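Local coordinates for protein squalene synthase HpnC (Alicyclobacillus acidocaldarius subsp. acidocaldarius, PDB 4HD1) that probably acts as a squalene or phytoene synthase-type prenyltransferase that joins isoprenoid diphosphates head to head, at residues Gly13-Cys18 and Gln93-Thr98; Tyr48-Gly53 and Pro87-Leu92; Asp55-Glu60 and Ala67-Tyr72; Leu107-Ala112 and Gly140-Gly145. One frame throughout, in Å; residues are numbered along the deposited sequence.

Interaction 1: residues Gly13-Cys18 and Gln93-Thr98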
loop_
_atom_site.group_PDB
_atom_site.type_symbol
_atom_site.label_atom_id
_atom_site.label_comp_id
_atom_site.label_asym_id
_atom_site.label_seq_id
_atom_site.Cartn_x
_atom_site.Cartn_y
_atom_site.Cartn_z
ATOM N N GLY A 13 -5.905 19.741 -17.041
ATOM C CA GLY A 13 -6.319 20.359 -15.790
ATOM C C GLY A 13 -6.619 19.324 -14.724
ATOM O O GLY A 13 -6.133 19.430 -13.595
ATOM N N ASP A 14 -7.403 18.310 -15.085
ATOM C CA ASP A 14 -7.788 17.258 -14.144
ATOM C C ASP A 14 -6.587 16.456 -13.651
ATOM O O ASP A 14 -6.526 16.090 -12.475
ATOM C CB ASP A 14 -8.809 16.329 -14.786
ATOM C CG ASP A 14 -10.044 17.061 -15.260
ATOM O OD1 ASP A 14 -10.298 18.193 -14.787
ATOM O OD2 ASP A 14 -10.771 16.501 -16.105
ATOM N N PHE A 15 -5.640 16.187 -14.548
ATOM C CA PHE A 15 -4.408 15.503 -14.175
ATOM C C PHE A 15 -3.488 16.401 -13.347
ATOM O O PHE A 15 -2.752 15.915 -12.484
ATOM C CB PHE A 15 -3.688 14.941 -15.406
ATOM C CG PHE A 15 -4.186 13.583 -15.824
ATOM C CD1 PHE A 15 -3.707 12.431 -15.206
ATOM C CD2 PHE A 15 -5.152 13.452 -16.821
ATOM C CE1 PHE A 15 -4.169 11.177 -15.578
ATOM C CE2 PHE A 15 -5.618 12.196 -17.202
ATOM C CZ PHE A 15 -5.124 11.056 -16.580
ATOM N N GLU A 16 -3.543 17.709 -13.599
ATOM C CA GLU A 16 -2.829 18.663 -12.757
ATOM C C GLU A 16 -3.319 18.621 -11.308
ATOM O O GLU A 16 -2.507 18.716 -10.382
ATOM C CB GLU A 16 -2.932 20.086 -13.314
ATOM C CG GLU A 16 -2.207 21.137 -12.479
ATOM C CD GLU A 16 -0.702 20.916 -12.384
ATOM O OE1 GLU A 16 -0.038 21.721 -11.702
ATOM O OE2 GLU A 16 -0.167 19.954 -12.984
ATOM N N VAL A 17 -4.636 18.484 -11.123
ATOM C CA VAL A 17 -5.225 18.327 -9.787
ATOM C C VAL A 17 -4.649 17.068 -9.132
ATOM O O VAL A 17 -4.127 17.128 -8.021
ATOM C CB VAL A 17 -6.777 18.275 -9.814
ATOM C CG1 VAL A 17 -7.345 18.031 -8.422
ATOM C CG2 VAL A 17 -7.364 19.567 -10.380
ATOM N N CYS A 18 -4.714 15.942 -9.839
ATOM C CA CYS A 18 -4.171 14.684 -9.332
ATOM C C CYS A 18 -2.707 14.817 -8.943
ATOM O O CYS A 18 -2.293 14.307 -7.903
ATOM C CB CYS A 18 -4.340 13.580 -10.358
ATOM S SG CYS A 18 -6.067 13.127 -10.596
ATOM N N GLN A 93 -10.646 8.068 -14.702
ATOM C CA GLN A 93 -11.450 7.538 -15.809
ATOM C C GLN A 93 -10.650 7.339 -17.104
ATOM O O GLN A 93 -10.778 6.309 -17.773
ATOM C CB GLN A 93 -12.598 8.502 -16.076
ATOM C CG GLN A 93 -13.740 7.967 -16.904
ATOM C CD GLN A 93 -14.939 8.894 -16.830
ATOM O OE1 GLN A 93 -15.908 8.607 -16.137
ATOM N NE2 GLN A 93 -14.862 10.029 -17.518
ATOM N N PHE A 94 -9.842 8.334 -17.455
ATOM C CA PHE A 94 -8.956 8.226 -18.601
ATOM C C PHE A 94 -7.904 7.145 -18.360
ATOM O O PHE A 94 -7.699 6.278 -19.215
ATOM C CB PHE A 94 -8.289 9.565 -18.904
ATOM C CG PHE A 94 -7.391 9.528 -20.103
ATOM C CD1 PHE A 94 -7.931 9.417 -21.392
ATOM C CD2 PHE A 94 -6.010 9.592 -19.957
ATOM C CE1 PHE A 94 -7.105 9.376 -22.511
ATOM C CE2 PHE A 94 -5.181 9.556 -21.074
ATOM C CZ PHE A 94 -5.727 9.444 -22.350
ATOM N N THR A 95 -7.262 7.201 -17.194
ATOM C CA THR A 95 -6.281 6.197 -16.778
ATOM C C THR A 95 -6.847 4.767 -16.805
ATOM O O THR A 95 -6.235 3.883 -17.403
ATOM C CB THR A 95 -5.684 6.535 -15.396
ATOM O OG1 THR A 95 -4.884 7.723 -15.503
ATOM C CG2 THR A 95 -4.824 5.394 -14.880
ATOM N N ILE A 96 -8.007 4.550 -16.177
ATOM C CA ILE A 96 -8.676 3.245 -16.214
ATOM C C ILE A 96 -8.699 2.723 -17.649
ATOM O O ILE A 96 -8.261 1.604 -17.915
ATOM C CB ILE A 96 -10.153 3.290 -15.728
ATOM C CG1 ILE A 96 -10.318 3.890 -14.316
ATOM C CG2 ILE A 96 -10.811 1.917 -15.854
ATOM C CD1 ILE A 96 -9.531 3.217 -13.228
ATOM N N ALA A 97 -9.212 3.544 -18.563
ATOM C CA ALA A 97 -9.435 3.129 -19.945
ATOM C C ALA A 97 -8.131 2.919 -20.719
ATOM O O ALA A 97 -7.969 1.905 -21.386
ATOM C CB ALA A 97 -10.341 4.123 -20.660
ATOM N N THR A 98 -7.210 3.875 -20.604
ATOM C CA THR A 98 -5.939 3.850 -21.322
ATOM C C THR A 98 -5.068 2.657 -20.920
ATOM O O THR A 98 -4.427 2.049 -21.767
ATOM C CB THR A 98 -5.158 5.163 -21.101
ATOM O OG1 THR A 98 -6.029 6.270 -21.345
ATOM C CG2 THR A 98 -3.964 5.267 -22.041
#
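F15 and F94 mark the closest approach of helix 12-25 to helix 87-99 in this pair of segments, with CA atoms 9.7 Å apart, so the backbones stay well separated and long side chains must bridge the gap. The bridge is the buried ring of F15, whose far end reaches the second helix at two neighbouring residues. On one side its CZ lies 3.8 Å from CD2 of F94; that CZ sits near the plane of the F94 ring and therefore meets it at an edge, while the two side chains cross at about a right angle. On the other, CZ of F15 approaches OG1 of T95 at 3.5 Å, the hydroxyl lying in the plane of the F15 ring.

This is plain helix packing in the all-alpha squalene/phytoene synthase fold, joining helix 12-25 near the N-terminus to helix 87-99. F15 meets the T95 hydroxyl by packing alone; the polar partners of that hydroxyl are H43 and S46 of helix 41-56. With chi1 at -178° the F94 ring swings away from its own backbone N, and one face comes to lie under T98 OG1, 3.2 Å above the ring centre. The same hydroxyl donates to F94 O over 2.7 Å, from 49° out of the carbonyl plane. Replacing F15 by an alanine would probably remove the packing on the F94 edge and beside the T95 hydroxyl, leaving a gap between the two helices there. Nearby, D14 forms a salt bridge with R90 one turn earlier on helix 87-99.

Interaction 2: residues Tyr48-Gly53 and Pro87-Leu92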
loop_
_atom_site.group_PDB
_atom_site.type_symbol
_atom_site.label_atom_id
_atom_site.label_comp_id
_atom_site.label_asym_id
_atom_site.label_seq_id
_atom_site.Cartn_x
_atom_site.Cartn_y
_atom_site.Cartn_z
ATOM N N TYR A 48 -2.581 7.499 -7.385
ATOM C CA TYR A 48 -2.212 7.977 -6.060
ATOM C C TYR A 48 -3.190 8.995 -5.482
ATOM O O TYR A 48 -3.467 8.946 -4.277
ATOM C CB TYR A 48 -0.762 8.454 -6.022
ATOM C CG TYR A 48 0.189 7.303 -5.788
ATOM C CD1 TYR A 48 0.558 6.932 -4.492
ATOM C CD2 TYR A 48 0.690 6.550 -6.853
ATOM C CE1 TYR A 48 1.419 5.865 -4.268
ATOM C CE2 TYR A 48 1.555 5.480 -6.638
ATOM C CZ TYR A 48 1.916 5.147 -5.347
ATOM O OH TYR A 48 2.766 4.090 -5.121
ATOM N N ALA A 49 -3.735 9.884 -6.319
ATOM C CA ALA A 49 -4.807 10.780 -5.865
ATOM C C ALA A 49 -5.998 9.957 -5.383
ATOM O O ALA A 49 -6.579 10.261 -4.350
ATOM C CB ALA A 49 -5.231 11.765 -6.950
ATOM N N PHE A 50 -6.343 8.890 -6.101
ATOM C CA PHE A 50 -7.390 7.985 -5.633
ATOM C C PHE A 50 -7.091 7.419 -4.231
ATOM O O PHE A 50 -7.975 7.401 -3.375
ATOM C CB PHE A 50 -7.650 6.853 -6.635
ATOM C CG PHE A 50 -8.543 5.768 -6.092
ATOM C CD1 PHE A 50 -9.930 5.850 -6.230
ATOM C CD2 PHE A 50 -8.002 4.679 -5.411
ATOM C CE1 PHE A 50 -10.754 4.863 -5.717
ATOM C CE2 PHE A 50 -8.821 3.693 -4.889
ATOM C CZ PHE A 50 -10.199 3.784 -5.043
ATOM N N CYS A 51 -5.860 6.961 -4.004
ATOM C CA CYS A 51 -5.464 6.422 -2.693
ATOM C C CYS A 51 -5.491 7.491 -1.595
ATOM O O CYS A 51 -5.887 7.211 -0.467
ATOM C CB CYS A 51 -4.078 5.776 -2.749
ATOM S SG CYS A 51 -3.951 4.375 -3.877
ATOM N N ARG A 52 -5.063 8.709 -1.933
ATOM C CA ARG A 52 -5.150 9.840 -1.015
ATOM C C ARG A 52 -6.599 10.039 -0.557
ATOM O O ARG A 52 -6.855 10.286 0.622
ATOM C CB ARG A 52 -4.614 11.122 -1.664
ATOM C CG ARG A 52 -4.722 12.359 -0.777
ATOM C CD ARG A 52 -5.019 13.620 -1.575
ATOM N NE ARG A 52 -5.510 14.699 -0.716
ATOM C CZ ARG A 52 -4.796 15.753 -0.324
ATOM N NH1 ARG A 52 -3.534 15.903 -0.718
ATOM N NH2 ARG A 52 -5.349 16.667 0.463
ATOM N N GLY A 53 -7.532 9.920 -1.499
ATOM C CA GLY A 53 -8.960 10.052 -1.213
ATOM C C GLY A 53 -9.436 9.044 -0.184
ATOM O O GLY A 53 -10.218 9.383 0.695
ATOM N N PRO A 87 -12.702 16.365 -10.884
ATOM C CA PRO A 87 -11.436 16.396 -11.627
ATOM C C PRO A 87 -10.604 15.109 -11.430
ATOM O O PRO A 87 -10.240 14.457 -12.419
ATOM C CB PRO A 87 -10.721 17.616 -11.044
ATOM C CG PRO A 87 -11.831 18.522 -10.626
ATOM C CD PRO A 87 -12.959 17.635 -10.179
ATOM N N ALA A 88 -10.339 14.739 -10.173
ATOM C CA ALA A 88 -9.575 13.520 -9.856
ATOM C C ALA A 88 -10.105 12.273 -10.558
ATOM O O ALA A 88 -9.335 11.516 -11.147
ATOM C CB ALA A 88 -9.498 13.286 -8.353
ATOM N N PHE A 89 -11.417 12.074 -10.506
ATOM C CA PHE A 89 -12.033 10.887 -11.085
ATOM C C PHE A 89 -12.177 10.933 -12.604
ATOM O O PHE A 89 -12.258 9.885 -13.242
ATOM C CB PHE A 89 -13.370 10.579 -10.409
ATOM C CG PHE A 89 -13.228 9.831 -9.112
ATOM C CD1 PHE A 89 -12.945 8.464 -9.108
ATOM C CD2 PHE A 89 -13.373 10.488 -7.892
ATOM C CE1 PHE A 89 -12.810 7.770 -7.913
ATOM C CE2 PHE A 89 -13.241 9.800 -6.693
ATOM C CZ PHE A 89 -12.960 8.438 -6.704
ATOM N N ARG A 90 -12.218 12.131 -13.184
ATOM C CA ARG A 90 -12.132 12.264 -14.637
ATOM C C ARG A 90 -10.742 11.824 -15.106
ATOM O O ARG A 90 -10.618 11.081 -16.080
ATOM C CB ARG A 90 -12.456 13.691 -15.099
ATOM C CG ARG A 90 -13.909 13.898 -15.505
ATOM C CD ARG A 90 -14.201 15.319 -15.982
ATOM N NE ARG A 90 -14.778 16.124 -14.909
ATOM C CZ ARG A 90 -14.211 17.199 -14.363
ATOM N NH1 ARG A 90 -13.043 17.646 -14.798
ATOM N NH2 ARG A 90 -14.829 17.839 -13.383
ATOM N N ALA A 91 -9.703 12.261 -14.399
ATOM C CA ALA A 91 -8.349 11.805 -14.694
ATOM C C ALA A 91 -8.248 10.280 -14.530
ATOM O O ALA A 91 -7.745 9.590 -15.424
ATOM C CB ALA A 91 -7.330 12.524 -13.823
ATOM N N LEU A 92 -8.757 9.757 -13.413
ATOM C CA LEU A 92 -8.758 8.310 -13.185
ATOM C C LEU A 92 -9.494 7.543 -14.291
ATOM O O LEU A 92 -9.015 6.505 -14.752
ATOM C CB LEU A 92 -9.333 7.951 -11.808
ATOM C CG LEU A 92 -9.027 6.528 -11.319
ATOM C CD1 LEU A 92 -7.540 6.362 -11.029
ATOM C CD2 LEU A 92 -9.854 6.174 -10.091
#
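Ring against ring is the first kind of contact here: CD1 of F50 stands 3.8 Å from CE1 of F89. The F89 atom lies in the plane of the F50 ring, at its edge, whereas F50 meets the F89 ring obliquely. A chi1 of 170° sends the F50 ring across to helix 87-99.

Aliphatic packing adds a second element. CD2 of L92 comes within 3.9 Å of the same CD1 of F50 and also borders its CB, so the single atom CD1 is touched by both F89 and L92, a turn apart. The small residues A49 and A88 face each other more loosely, their CB atoms 4.7 Å apart, and their size is consistent with the close approach of the backbones beside the rings.

All three touching side chains are buried. Y72 of helix 65-81 brings its ring against both F50 and F89, edge-to-face with the latter. From helix 104-118, F106 meets F50 edge-to-face and also packs on L92, so that helices 41-56 and 87-99 are joined at a point where helices 65-81 and 104-118 both come in.

Interaction 3: residues Asp55-Glu60 and Ala67-Tyr72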
loop_
_atom_site.group_PDB
_atom_site.type_symbol
_atom_site.label_atom_id
_atom_site.label_comp_id
_atom_site.label_asym_id
_atom_site.label_seq_id
_atom_site.Cartn_x
_atom_site.Cartn_y
_atom_site.Cartn_z
ATOM N N ASP A 55 -7.376 7.515 2.040
ATOM C CA ASP A 55 -6.667 7.904 3.267
ATOM C C ASP A 55 -7.410 8.985 4.051
ATOM O O ASP A 55 -7.580 8.865 5.263
ATOM C CB ASP A 55 -5.243 8.380 2.959
ATOM C CG ASP A 55 -4.297 7.241 2.598
ATOM O OD1 ASP A 55 -4.689 6.058 2.709
ATOM O OD2 ASP A 55 -3.146 7.536 2.204
ATOM N N ASP A 56 -7.856 10.026 3.350
ATOM C CA ASP A 56 -8.553 11.165 3.965
ATOM C C ASP A 56 -9.836 10.779 4.705
ATOM O O ASP A 56 -10.287 11.499 5.599
ATOM C CB ASP A 56 -8.860 12.235 2.915
ATOM C CG ASP A 56 -7.636 13.044 2.527
ATOM O OD1 ASP A 56 -6.539 12.793 3.071
ATOM O OD2 ASP A 56 -7.771 13.942 1.672
ATOM N N LEU A 57 -10.415 9.644 4.330
ATOM C CA LEU A 57 -11.593 9.120 5.013
ATOM C C LEU A 57 -11.187 8.110 6.100
ATOM O O LEU A 57 -11.878 7.117 6.334
ATOM C CB LEU A 57 -12.574 8.514 3.996
ATOM C CG LEU A 57 -13.062 9.444 2.858
ATOM C CD1 LEU A 57 -13.868 8.662 1.829
ATOM C CD2 LEU A 57 -13.883 10.642 3.384
ATOM N N GLY A 58 -10.063 8.390 6.761
ATOM C CA GLY A 58 -9.513 7.520 7.797
ATOM C C GLY A 58 -9.870 7.972 9.201
ATOM O O GLY A 58 -11.032 8.279 9.485
ATOM N N ASP A 59 -8.863 8.006 10.075
ATOM C CA ASP A 59 -9.043 8.342 11.494
ATOM C C ASP A 59 -9.446 9.794 11.751
ATOM O O ASP A 59 -10.213 10.069 12.674
ATOM C CB ASP A 59 -7.773 8.013 12.290
ATOM C CG ASP A 59 -7.593 6.518 12.529
ATOM O OD1 ASP A 59 -8.577 5.756 12.420
ATOM O OD2 ASP A 59 -6.457 6.101 12.838
ATOM N N GLU A 60 -8.930 10.710 10.929
ATOM C CA GLU A 60 -9.137 12.145 11.136
ATOM C C GLU A 60 -10.370 12.704 10.398
ATOM O O GLU A 60 -10.682 13.902 10.530
ATOM C CB GLU A 60 -7.877 12.919 10.733
ATOM C CG GLU A 60 -6.634 12.531 11.523
ATOM C CD GLU A 60 -5.345 12.864 10.794
ATOM O OE1 GLU A 60 -5.361 12.978 9.546
ATOM O OE2 GLU A 60 -4.305 13.005 11.469
ATOM N N ALA A 67 -20.577 5.713 5.116
ATOM C CA ALA A 67 -21.365 6.432 4.114
ATOM C C ALA A 67 -20.470 7.192 3.136
ATOM O O ALA A 67 -20.730 7.200 1.929
ATOM C CB ALA A 67 -22.358 7.372 4.784
ATOM N N ALA A 68 -19.415 7.816 3.664
ATOM C CA ALA A 68 -18.417 8.519 2.852
ATOM C C ALA A 68 -17.718 7.562 1.884
ATOM O O ALA A 68 -17.564 7.867 0.697
ATOM C CB ALA A 68 -17.400 9.225 3.747
ATOM N N LEU A 69 -17.317 6.400 2.400
ATOM C CA LEU A 69 -16.658 5.370 1.602
ATOM C C LEU A 69 -17.589 4.788 0.548
ATOM O O LEU A 69 -17.153 4.504 -0.569
ATOM C CB LEU A 69 -16.112 4.247 2.491
ATOM C CG LEU A 69 -14.876 4.529 3.345
ATOM C CD1 LEU A 69 -14.638 3.350 4.267
ATOM C CD2 LEU A 69 -13.640 4.807 2.498
ATOM N N ASP A 70 -18.861 4.615 0.912
ATOM C CA ASP A 70 -19.894 4.174 -0.029
ATOM C C ASP A 70 -20.063 5.167 -1.176
ATOM O O ASP A 70 -20.194 4.765 -2.332
ATOM C CB ASP A 70 -21.238 3.968 0.683
ATOM C CG ASP A 70 -21.281 2.696 1.524
ATOM O OD1 ASP A 70 -20.231 2.030 1.697
ATOM O OD2 ASP A 70 -22.378 2.365 2.022
ATOM N N ALA A 71 -20.057 6.459 -0.853
ATOM C CA ALA A 71 -20.155 7.505 -1.866
ATOM C C ALA A 71 -18.899 7.522 -2.730
ATOM O O ALA A 71 -18.968 7.764 -3.939
ATOM C CB ALA A 71 -20.380 8.862 -1.217
ATOM N N TYR A 72 -17.755 7.253 -2.104
ATOM C CA TYR A 72 -16.473 7.233 -2.803
ATOM C C TYR A 72 -16.409 6.030 -3.740
ATOM O O TYR A 72 -15.848 6.110 -4.836
ATOM C CB TYR A 72 -15.326 7.208 -1.797
ATOM C CG TYR A 72 -13.989 7.649 -2.346
ATOM C CD1 TYR A 72 -13.693 9.003 -2.528
ATOM C CD2 TYR A 72 -13.003 6.711 -2.659
ATOM C CE1 TYR A 72 -12.457 9.407 -3.021
ATOM C CE2 TYR A 72 -11.766 7.104 -3.152
ATOM C CZ TYR A 72 -11.498 8.448 -3.330
ATOM O OH TYR A 72 -10.265 8.819 -3.816
#
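L57 and L69 bring the two backbones to a CA separation of 7.2 Å, where the chain passes alongside helix 65-81. L57 lies just beyond helix 41-56, and its phi/psi of -94°/36° is not helical; G58 follows in a conformation where a CB would clash with the carbonyl oxygen of D55. Glycine therefore suits the bend.

The L57 side chain carries the contact: its CG is anti to the carbonyl carbon (chi1 -57°), and both branches are directed at helix 65-81. CD2 touches CB of A68 at 3.8 Å, a contact made close to the helix backbone because alanine is so short. CD1 turns to the other neighbours: it meets CD2 of L69 at 3.9 Å, and it rests at the same distance from the A68 carbonyl oxygen. The two leucines slide past each other in opposite directions, so that CD2 of L69 also lies alongside CB of L57. A looser touch, 4.2 Å from CD1 of L57 to CB of Y72, extends the apolar patch by one helical turn, while the hydroxyl of Y72 is hydrogen-bonded to the carbonyl of F50. L69 continues the packing onto N113 and R114 of helix 104-118.

D55 is hydrogen-bonded to H25, and D59 forms a salt bridge with R65. The run D55-D56-L57-G58-D59 has the form of the first aspartate-rich motif of squalene and phytoene synthases, which in relatives binds the magnesium ions that hold the substrate diphosphate; L57 packs this motif against helix 65-81, alongside the D59-R65 salt bridge.

Interaction 4: residues Leu107-Ala112 and Gly140-Gly145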
loop_
_atom_site.group_PDB
_atom_site.type_symbol
_atom_site.label_atom_id
_atom_site.label_comp_id
_atom_site.label_asym_id
_atom_site.label_seq_id
_atom_site.Cartn_x
_atom_site.Cartn_y
_atom_site.Cartn_z
ATOM N N LEU A 107 -11.612 -1.252 -5.511
ATOM C CA LEU A 107 -12.589 -1.682 -4.502
ATOM C C LEU A 107 -11.926 -2.274 -3.255
ATOM O O LEU A 107 -12.471 -2.181 -2.165
ATOM C CB LEU A 107 -13.577 -2.700 -5.086
ATOM C CG LEU A 107 -14.535 -2.267 -6.198
ATOM C CD1 LEU A 107 -15.203 -3.487 -6.819
ATOM C CD2 LEU A 107 -15.582 -1.285 -5.694
ATOM N N ARG A 108 -10.755 -2.880 -3.417
ATOM C CA ARG A 108 -10.041 -3.462 -2.279
ATOM C C ARG A 108 -9.380 -2.406 -1.404
ATOM O O ARG A 108 -9.347 -2.538 -0.180
ATOM C CB ARG A 108 -9.039 -4.516 -2.733
ATOM C CG ARG A 108 -9.727 -5.816 -3.077
ATOM C CD ARG A 108 -8.753 -6.908 -3.456
ATOM N NE ARG A 108 -9.434 -8.199 -3.466
ATOM C CZ ARG A 108 -8.879 -9.342 -3.856
ATOM N NH1 ARG A 108 -7.621 -9.372 -4.277
ATOM N NH2 ARG A 108 -9.587 -10.461 -3.826
ATOM N N LEU A 109 -8.874 -1.354 -2.035
ATOM C CA LEU A 109 -8.289 -0.235 -1.306
ATOM C C LEU A 109 -9.337 0.490 -0.476
ATOM O O LEU A 109 -9.037 0.965 0.623
ATOM C CB LEU A 109 -7.610 0.736 -2.267
ATOM C CG LEU A 109 -6.273 0.224 -2.786
ATOM C CD1 LEU A 109 -5.889 0.963 -4.058
ATOM C CD2 LEU A 109 -5.193 0.335 -1.712
ATOM N N ILE A 110 -10.553 0.571 -1.021
ATOM C CA ILE A 110 -11.712 1.136 -0.324
ATOM C C ILE A 110 -12.074 0.249 0.866
ATOM O O ILE A 110 -12.287 0.742 1.972
ATOM C CB ILE A 110 -12.922 1.318 -1.280
ATOM C CG1 ILE A 110 -12.675 2.510 -2.214
ATOM C CG2 ILE A 110 -14.225 1.503 -0.504
ATOM C CD1 ILE A 110 -13.687 2.658 -3.329
ATOM N N GLU A 111 -12.117 -1.060 0.621
ATOM C CA GLU A 111 -12.393 -2.058 1.652
ATOM C C GLU A 111 -11.326 -2.077 2.752
ATOM O O GLU A 111 -11.647 -2.338 3.905
ATOM C CB GLU A 111 -12.563 -3.446 1.014
ATOM C CG GLU A 111 -12.770 -4.611 1.981
ATOM C CD GLU A 111 -14.145 -4.638 2.633
ATOM O OE1 GLU A 111 -14.989 -3.761 2.331
ATOM O OE2 GLU A 111 -14.381 -5.548 3.460
ATOM N N ALA A 112 -10.073 -1.782 2.399
ATOM C CA ALA A 112 -8.979 -1.732 3.377
ATOM C C ALA A 112 -9.289 -0.769 4.519
ATOM O O ALA A 112 -9.000 -1.056 5.679
ATOM C CB ALA A 112 -7.671 -1.346 2.706
ATOM N N GLY A 140 0.446 -2.508 -5.908
ATOM C CA GLY A 140 1.334 -3.272 -6.772
ATOM C C GLY A 140 0.649 -3.740 -8.037
ATOM O O GLY A 140 1.206 -3.622 -9.129
ATOM N N ARG A 141 -0.571 -4.250 -7.895
ATOM C CA ARG A 141 -1.353 -4.720 -9.042
ATOM C C ARG A 141 -1.677 -3.611 -10.059
ATOM O O ARG A 141 -1.575 -3.825 -11.278
ATOM C CB ARG A 141 -2.618 -5.435 -8.564
ATOM C CG ARG A 141 -2.294 -6.730 -7.834
ATOM C CD ARG A 141 -3.521 -7.478 -7.340
ATOM N NE ARG A 141 -3.123 -8.812 -6.900
ATOM C CZ ARG A 141 -3.916 -9.880 -6.882
ATOM N NH1 ARG A 141 -5.184 -9.788 -7.265
ATOM N NH2 ARG A 141 -3.436 -11.048 -6.478
ATOM N N LEU A 142 -2.046 -2.432 -9.551
ATOM C CA LEU A 142 -2.306 -1.263 -10.392
ATOM C C LEU A 142 -1.038 -0.754 -11.083
ATOM O O LEU A 142 -1.086 -0.351 -12.247
ATOM C CB LEU A 142 -2.976 -0.142 -9.585
ATOM C CG LEU A 142 -4.372 -0.455 -9.029
ATOM C CD1 LEU A 142 -4.845 0.621 -8.065
ATOM C CD2 LEU A 142 -5.390 -0.683 -10.143
ATOM N N VAL A 143 0.087 -0.779 -10.367
ATOM C CA VAL A 143 1.380 -0.417 -10.945
ATOM C C VAL A 143 1.743 -1.344 -12.119
ATOM O O VAL A 143 2.151 -0.866 -13.187
ATOM C CB VAL A 143 2.499 -0.365 -9.868
ATOM C CG1 VAL A 143 3.890 -0.370 -10.503
ATOM C CG2 VAL A 143 2.316 0.865 -8.978
ATOM N N LEU A 144 1.568 -2.655 -11.934
ATOM C CA LEU A 144 1.767 -3.612 -13.029
ATOM C C LEU A 144 0.839 -3.272 -14.186
ATOM O O LEU A 144 1.252 -3.287 -15.349
ATOM C CB LEU A 144 1.516 -5.055 -12.573
ATOM C CG LEU A 144 2.523 -5.708 -11.624
ATOM C CD1 LEU A 144 2.014 -7.079 -11.198
ATOM C CD2 LEU A 144 3.895 -5.811 -12.282
ATOM N N GLY A 145 -0.412 -2.953 -13.847
ATOM C CA GLY A 145 -1.428 -2.567 -14.823
ATOM C C GLY A 145 -1.006 -1.380 -15.667
ATOM O O GLY A 145 -1.183 -1.388 -16.895
#
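R108 and R141 each set CG anti to the carbonyl carbon (chi1 -77° and -67°) and then run extended from CG to NE, which brings two long arms from different helices to one place. L109 and L142, the next residue along in each case, start with the same kind of first torsion. In the all-alpha fold of the squalene/phytoene synthase family this is a sparse helix-to-helix contact: the CA atoms of L109 and L142 are 10.9 Å apart, those of the arginines slightly farther, and only 89 Å² is buried in total.

The two pairs differ in character. The arginines cross obliquely, with guanidinium planes 41° apart, and NH1 of R108 comes 3.9 Å from NH1 of R141. Two like charges so near would be unfavourable alone, but each has a carboxylate mate: R108 forms a salt bridge with E104, and R141 one with D159. Those partners probably offset the mutual charge and help to keep the guanidinium groups where they are. R133 also lies close to R108, so several guanidinium groups meet here together with the carboxylates of E104 and D159.

The leucine pair is apolar and buried. Helix 41-56 packs against it, with C51 on L109 and V47 on L142. The two leucine side chains reach toward each other across the space between helices 104-118 and 137-146, tip to tip, where CD1 of L109 and CD1 of L142 stand 4.2 Å apart.

How the interactions relate
The four contacts are partly nested and partly in series along the chain of this all-alpha fold. Interaction 3 lies inside the loop closed by interaction 2, which lies inside that of interaction 1; interaction 4 opens only after these have closed. Interactions 1 and 2 share helix 87-99 and have centres about 7 Å apart. Interactions 2 and 3 share helix 41-56, with centres about 14 Å apart, and are joined through Y72. Interaction 4, its centre about 13 Å from that of interaction 2, touches it where C51 and F50 pack on L109 and I110. Helix 41-56 thus links the aspartate-rich turn of interaction 3 to the helix packing of interactions 2 and 4.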